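Long-range contact in malonyl coenzyme A-acyl carrier protein transacylase (PDB 2H1Y), which probably transfers the malonyl group from malonyl-CoA to holo-acyl carrier protein, the step that supplies malonyl-ACP for fatty acid synthesis: residues D141-L155 with M174-K186. Numbering follows the deposited sequence.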
loop_
_atom_site.group_PDB
_atom_site.type_symbol
_atom_site.label_atom_id
_atom_site.label_comp_id
_atom_site.label_asym_id
_atom_site.label_seq_id
_atom_site.Cartn_x
_atom_site.Cartn_y
_atom_site.Cartn_z
ATOM N N ASP A 141 -8.717 19.122 10.193
ATOM C CA ASP A 141 -8.754 19.519 8.789
ATOM C C ASP A 141 -7.509 19.018 8.060
ATOM O O ASP A 141 -6.754 19.783 7.439
ATOM C CB ASP A 141 -8.953 21.027 8.608
ATOM C CG ASP A 141 -9.444 21.380 7.196
ATOM O OD1 ASP A 141 -10.204 20.575 6.623
ATOM O OD2 ASP A 141 -9.061 22.445 6.656
ATOM N N ALA A 142 -7.310 17.711 8.154
ATOM C CA ALA A 142 -6.099 17.098 7.666
ATOM C C ALA A 142 -6.309 16.666 6.234
ATOM O O ALA A 142 -7.413 16.266 5.848
ATOM C CB ALA A 142 -5.728 15.909 8.534
ATOM N N SER A 143 -5.250 16.759 5.443
ATOM C CA SER A 143 -5.286 16.236 4.099
ATOM C C SER A 143 -3.911 15.832 3.582
ATOM O O SER A 143 -2.898 15.999 4.265
ATOM C CB SER A 143 -5.918 17.245 3.147
ATOM O OG SER A 143 -6.297 16.569 1.962
ATOM N N MET A 144 -3.901 15.282 2.371
ATOM C CA MET A 144 -2.674 14.987 1.646
ATOM C C MET A 144 -2.687 15.606 0.238
ATOM O O MET A 144 -3.751 15.756 -0.383
ATOM C CB MET A 144 -2.422 13.482 1.647
ATOM C CG MET A 144 -1.824 13.019 2.981
ATOM S SD MET A 144 -1.780 11.253 3.212
ATOM C CE MET A 144 -0.250 10.793 2.421
ATOM N N MET A 145 -1.517 15.990 -0.258
ATOM C CA MET A 145 -1.450 16.766 -1.484
ATOM C C MET A 145 -0.329 16.301 -2.405
ATOM O O MET A 145 0.857 16.434 -2.074
ATOM C CB MET A 145 -1.290 18.253 -1.130
ATOM C CG MET A 145 -1.062 19.190 -2.306
ATOM S SD MET A 145 -0.926 20.932 -1.825
ATOM C CE MET A 145 0.735 20.992 -1.156
ATOM N N VAL A 146 -0.697 15.791 -3.575
ATOM C CA VAL A 146 0.311 15.361 -4.561
ATOM C C VAL A 146 0.968 16.575 -5.228
ATOM O O VAL A 146 0.287 17.432 -5.772
ATOM C CB VAL A 146 -0.280 14.404 -5.652
ATOM C CG1 VAL A 146 0.810 13.832 -6.500
ATOM C CG2 VAL A 146 -1.009 13.255 -5.043
ATOM N N VAL A 147 2.291 16.643 -5.178
ATOM C CA VAL A 147 3.050 17.630 -5.941
ATOM C C VAL A 147 3.827 16.922 -7.055
ATOM O O VAL A 147 4.325 15.837 -6.865
ATOM C CB VAL A 147 4.035 18.440 -5.049
ATOM C CG1 VAL A 147 4.559 19.657 -5.799
ATOM C CG2 VAL A 147 3.374 18.896 -3.754
ATOM N N LEU A 148 3.936 17.553 -8.218
ATOM C CA LEU A 148 4.623 16.944 -9.352
ATOM C C LEU A 148 5.697 17.853 -9.913
ATOM O O LEU A 148 5.429 18.989 -10.283
ATOM C CB LEU A 148 3.618 16.622 -10.451
ATOM C CG LEU A 148 3.705 15.228 -11.063
ATOM C CD1 LEU A 148 2.511 14.377 -10.555
ATOM C CD2 LEU A 148 3.686 15.346 -12.589
ATOM N N GLY A 149 6.920 17.351 -9.968
ATOM C CA GLY A 149 8.001 18.076 -10.614
ATOM C C GLY A 149 8.918 18.930 -9.758
ATOM O O GLY A 149 9.840 19.560 -10.286
ATOM N N VAL A 150 8.677 18.985 -8.452
ATOM C CA VAL A 150 9.634 19.621 -7.540
ATOM C C VAL A 150 10.514 18.565 -6.878
ATOM O O VAL A 150 10.042 17.480 -6.505
ATOM C CB VAL A 150 8.954 20.465 -6.461
ATOM C CG1 VAL A 150 10.006 21.218 -5.640
ATOM C CG2 VAL A 150 7.970 21.429 -7.083
ATOM N N SER A 151 11.794 18.895 -6.743
ATOM C CA SER A 151 12.801 17.985 -6.200
ATOM C C SER A 151 12.463 17.454 -4.801
ATOM O O SER A 151 11.930 18.173 -3.951
ATOM C CB SER A 151 14.139 18.707 -6.156
ATOM O OG SER A 151 15.155 17.814 -5.761
ATOM N N GLU A 152 12.789 16.193 -4.558
ATOM C CA GLU A 152 12.621 15.609 -3.238
ATOM C C GLU A 152 13.299 16.461 -2.133
ATOM O O GLU A 152 12.714 16.707 -1.074
ATOM C CB GLU A 152 13.145 14.167 -3.247
ATOM C CG GLU A 152 13.123 13.496 -1.888
ATOM C CD GLU A 152 14.185 12.414 -1.719
ATOM O OE1 GLU A 152 15.169 12.409 -2.506
ATOM O OE2 GLU A 152 14.040 11.582 -0.782
ATOM N N GLU A 153 14.520 16.930 -2.394
ATOM C CA GLU A 153 15.273 17.721 -1.403
ATOM C C GLU A 153 14.701 19.124 -1.177
ATOM O O GLU A 153 14.713 19.633 -0.053
ATOM C CB GLU A 153 16.781 17.775 -1.703
ATOM C CG GLU A 153 17.209 17.440 -3.133
ATOM C CD GLU A 153 17.101 15.930 -3.488
ATOM O OE1 GLU A 153 17.977 15.126 -3.077
ATOM O OE2 GLU A 153 16.139 15.562 -4.203
ATOM N N SER A 154 14.183 19.732 -2.240
ATOM C CA SER A 154 13.576 21.049 -2.144
ATOM C C SER A 154 12.300 21.055 -1.315
ATOM O O SER A 154 12.030 22.021 -0.605
ATOM C CB SER A 154 13.307 21.599 -3.529
ATOM O OG SER A 154 14.517 22.042 -4.096
ATOM N N LEU A 155 11.525 19.981 -1.384
ATOM C CA LEU A 155 10.288 19.915 -0.612
ATOM C C LEU A 155 10.589 19.561 0.825
ATOM O O LEU A 155 9.900 20.010 1.745
ATOM C CB LEU A 155 9.312 18.902 -1.207
ATOM C CG LEU A 155 8.891 19.179 -2.645
ATOM C CD1 LEU A 155 8.277 17.974 -3.285
ATOM C CD2 LEU A 155 7.925 20.304 -2.658
ATOM N N MET A 174 9.857 12.472 -9.452
ATOM C CA MET A 174 9.533 13.791 -8.901
ATOM C C MET A 174 8.075 13.928 -8.480
ATOM O O MET A 174 7.463 14.990 -8.603
ATOM C CB MET A 174 9.973 14.884 -9.872
ATOM C CG MET A 174 11.491 14.781 -10.131
ATOM S SD MET A 174 12.126 16.167 -11.061
ATOM C CE MET A 174 12.156 17.449 -9.815
ATOM N N GLN A 175 7.526 12.820 -7.984
ATOM C CA GLN A 175 6.195 12.816 -7.392
ATOM C C GLN A 175 6.306 12.700 -5.875
ATOM O O GLN A 175 6.809 11.704 -5.359
ATOM C CB GLN A 175 5.340 11.673 -7.951
ATOM C CG GLN A 175 3.853 11.879 -7.682
ATOM C CD GLN A 175 3.070 10.584 -7.607
ATOM O OE1 GLN A 175 2.830 10.046 -6.509
ATOM N NE2 GLN A 175 2.654 10.078 -8.771
ATOM N N VAL A 176 5.841 13.725 -5.173
ATOM C CA VAL A 176 5.935 13.781 -3.719
ATOM C C VAL A 176 4.585 14.125 -3.099
ATOM O O VAL A 176 3.931 15.085 -3.484
ATOM C CB VAL A 176 7.077 14.750 -3.258
ATOM C CG1 VAL A 176 7.103 14.941 -1.757
ATOM C CG2 VAL A 176 8.460 14.224 -3.745
ATOM N N VAL A 177 4.164 13.314 -2.144
ATOM C CA VAL A 177 2.912 13.565 -1.454
ATOM C C VAL A 177 3.213 14.245 -0.127
ATOM O O VAL A 177 4.051 13.775 0.633
ATOM C CB VAL A 177 2.116 12.266 -1.258
ATOM C CG1 VAL A 177 0.782 12.549 -0.567
ATOM C CG2 VAL A 177 1.873 11.606 -2.603
ATOM N N LEU A 178 2.547 15.371 0.120
ATOM C CA LEU A 178 2.715 16.121 1.357
ATOM C C LEU A 178 1.520 15.897 2.264
ATOM O O LEU A 178 0.423 15.620 1.779
ATOM C CB LEU A 178 2.928 17.609 1.093
ATOM C CG LEU A 178 4.041 18.012 0.111
ATOM C CD1 LEU A 178 4.023 19.520 -0.127
ATOM C CD2 LEU A 178 5.442 17.524 0.484
ATOM N N ALA A 179 1.733 15.986 3.576
ATOM C CA ALA A 179 0.632 15.795 4.514
ATOM C C ALA A 179 0.536 16.978 5.455
ATOM O O ALA A 179 1.527 17.652 5.712
ATOM C CB ALA A 179 0.798 14.515 5.279
ATOM N N GLY A 180 -0.665 17.239 5.960
ATOM C CA GLY A 180 -0.838 18.314 6.923
ATOM C C GLY A 180 -2.209 18.948 7.026
ATOM O O GLY A 180 -3.228 18.343 6.659
ATOM N N VAL A 181 -2.222 20.166 7.569
ATOM C CA VAL A 181 -3.451 20.922 7.725
ATOM C C VAL A 181 -3.743 21.502 6.357
ATOM O O VAL A 181 -2.868 22.103 5.719
ATOM C CB VAL A 181 -3.342 22.031 8.818
ATOM C CG1 VAL A 181 -4.637 22.824 8.924
ATOM C CG2 VAL A 181 -2.979 21.429 10.168
ATOM N N LYS A 182 -4.969 21.265 5.906
ATOM C CA LYS A 182 -5.421 21.653 4.583
ATOM C C LYS A 182 -4.957 23.049 4.212
ATOM O O LYS A 182 -4.110 23.199 3.342
ATOM C CB LYS A 182 -6.942 21.552 4.493
ATOM C CG LYS A 182 -7.505 21.997 3.159
ATOM C CD LYS A 182 -7.414 20.893 2.145
ATOM C CE LYS A 182 -8.786 20.340 1.863
ATOM N NZ LYS A 182 -9.282 20.968 0.629
ATOM N N ASP A 183 -5.477 24.066 4.890
ATOM C CA ASP A 183 -5.190 25.450 4.514
ATOM C C ASP A 183 -3.700 25.688 4.409
ATOM O O ASP A 183 -3.255 26.404 3.512
ATOM C CB ASP A 183 -5.813 26.449 5.494
ATOM C CG ASP A 183 -7.318 26.270 5.653
ATOM O OD1 ASP A 183 -7.799 26.503 6.780
ATOM O OD2 ASP A 183 -8.027 25.904 4.677
ATOM N N ASP A 184 -2.937 25.079 5.315
ATOM C CA ASP A 184 -1.484 25.223 5.336
ATOM C C ASP A 184 -0.817 24.643 4.086
ATOM O O ASP A 184 0.222 25.140 3.660
ATOM C CB ASP A 184 -0.903 24.582 6.600
ATOM C CG ASP A 184 -1.129 25.420 7.847
ATOM O OD1 ASP A 184 -0.396 26.416 8.023
ATOM O OD2 ASP A 184 -2.013 25.076 8.662
ATOM N N LEU A 185 -1.417 23.601 3.508
ATOM C CA LEU A 185 -0.971 23.013 2.236
ATOM C C LEU A 185 -1.483 23.846 1.061
ATOM O O LEU A 185 -0.726 24.276 0.167
ATOM C CB LEU A 185 -1.522 21.588 2.088
ATOM C CG LEU A 185 -1.034 20.456 2.987
ATOM C CD1 LEU A 185 -1.994 19.280 2.913
ATOM C CD2 LEU A 185 0.370 20.037 2.588
ATOM N N LYS A 186 -2.797 24.041 1.094
ATOM C CA LYS A 186 -3.579 24.805 0.139
ATOM C C LYS A 186 -3.141 26.270 0.128
ATOM O O LYS A 186 -3.928 27.139 -0.240
ATOM C CB LYS A 186 -5.047 24.699 0.595
ATOM C CG LYS A 186 -6.158 24.853 -0.441
ATOM C CD LYS A 186 -7.537 24.711 0.259
ATOM C CE LYS A 186 -8.701 25.199 -0.616
ATOM N NZ LYS A 186 -8.719 26.693 -0.807
#
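Met145 and Leu178 pair across the two central strands of the small four-stranded antiparallel sheet, the ferredoxin-like subdomain of the FabD acyltransferase fold. Strands 142-148 and 175-179 run at 158° to one another, and the ladder continues through Gly180 to Val181. Backbone bonds supply the polar part: hydrogen-bonded pairs at Ser143-Gly180, Met145-Leu178 and Val147-Val176 alternate with non-hydrogen-bonded ones. One further hydrogen bond extends the ladder at each end, Gly149 N to Met174 O and Lys182 N to Asp141 O, each 2.8 Å. The latter ties the first turn of helix 182-185 to Asp141, the residue just before strand 142-148.

Apolar contacts divide between the two faces. On the helix-covered face, the Met145 chain runs out extended and bends only at chi3 (77°), which brings CE to 3.7 Å from Leu178 CD1 and 3.9 Å from Leu185 CD2. Met145 and Leu178 lie alongside each other, whereas Leu185 passes Met145 in the opposite direction; Leu192 of helix 189-195 also touches Met145. Further along this face, Leu155 CD1 meets Val176 CB at 3.4 Å. On the other face, Met144 crosses Val177 at about a right angle, with CE 3.6 Å from Val177 CG1, and Val146 CG1 packs against the aliphatic part of Gln175, whose OE1 bonds to Asn171.

Just before strand 175-179, Met174 lays its CB against Gly149 CA, and the bend at its SD-CE end brings CE to 3.2 Å from Gly149 O.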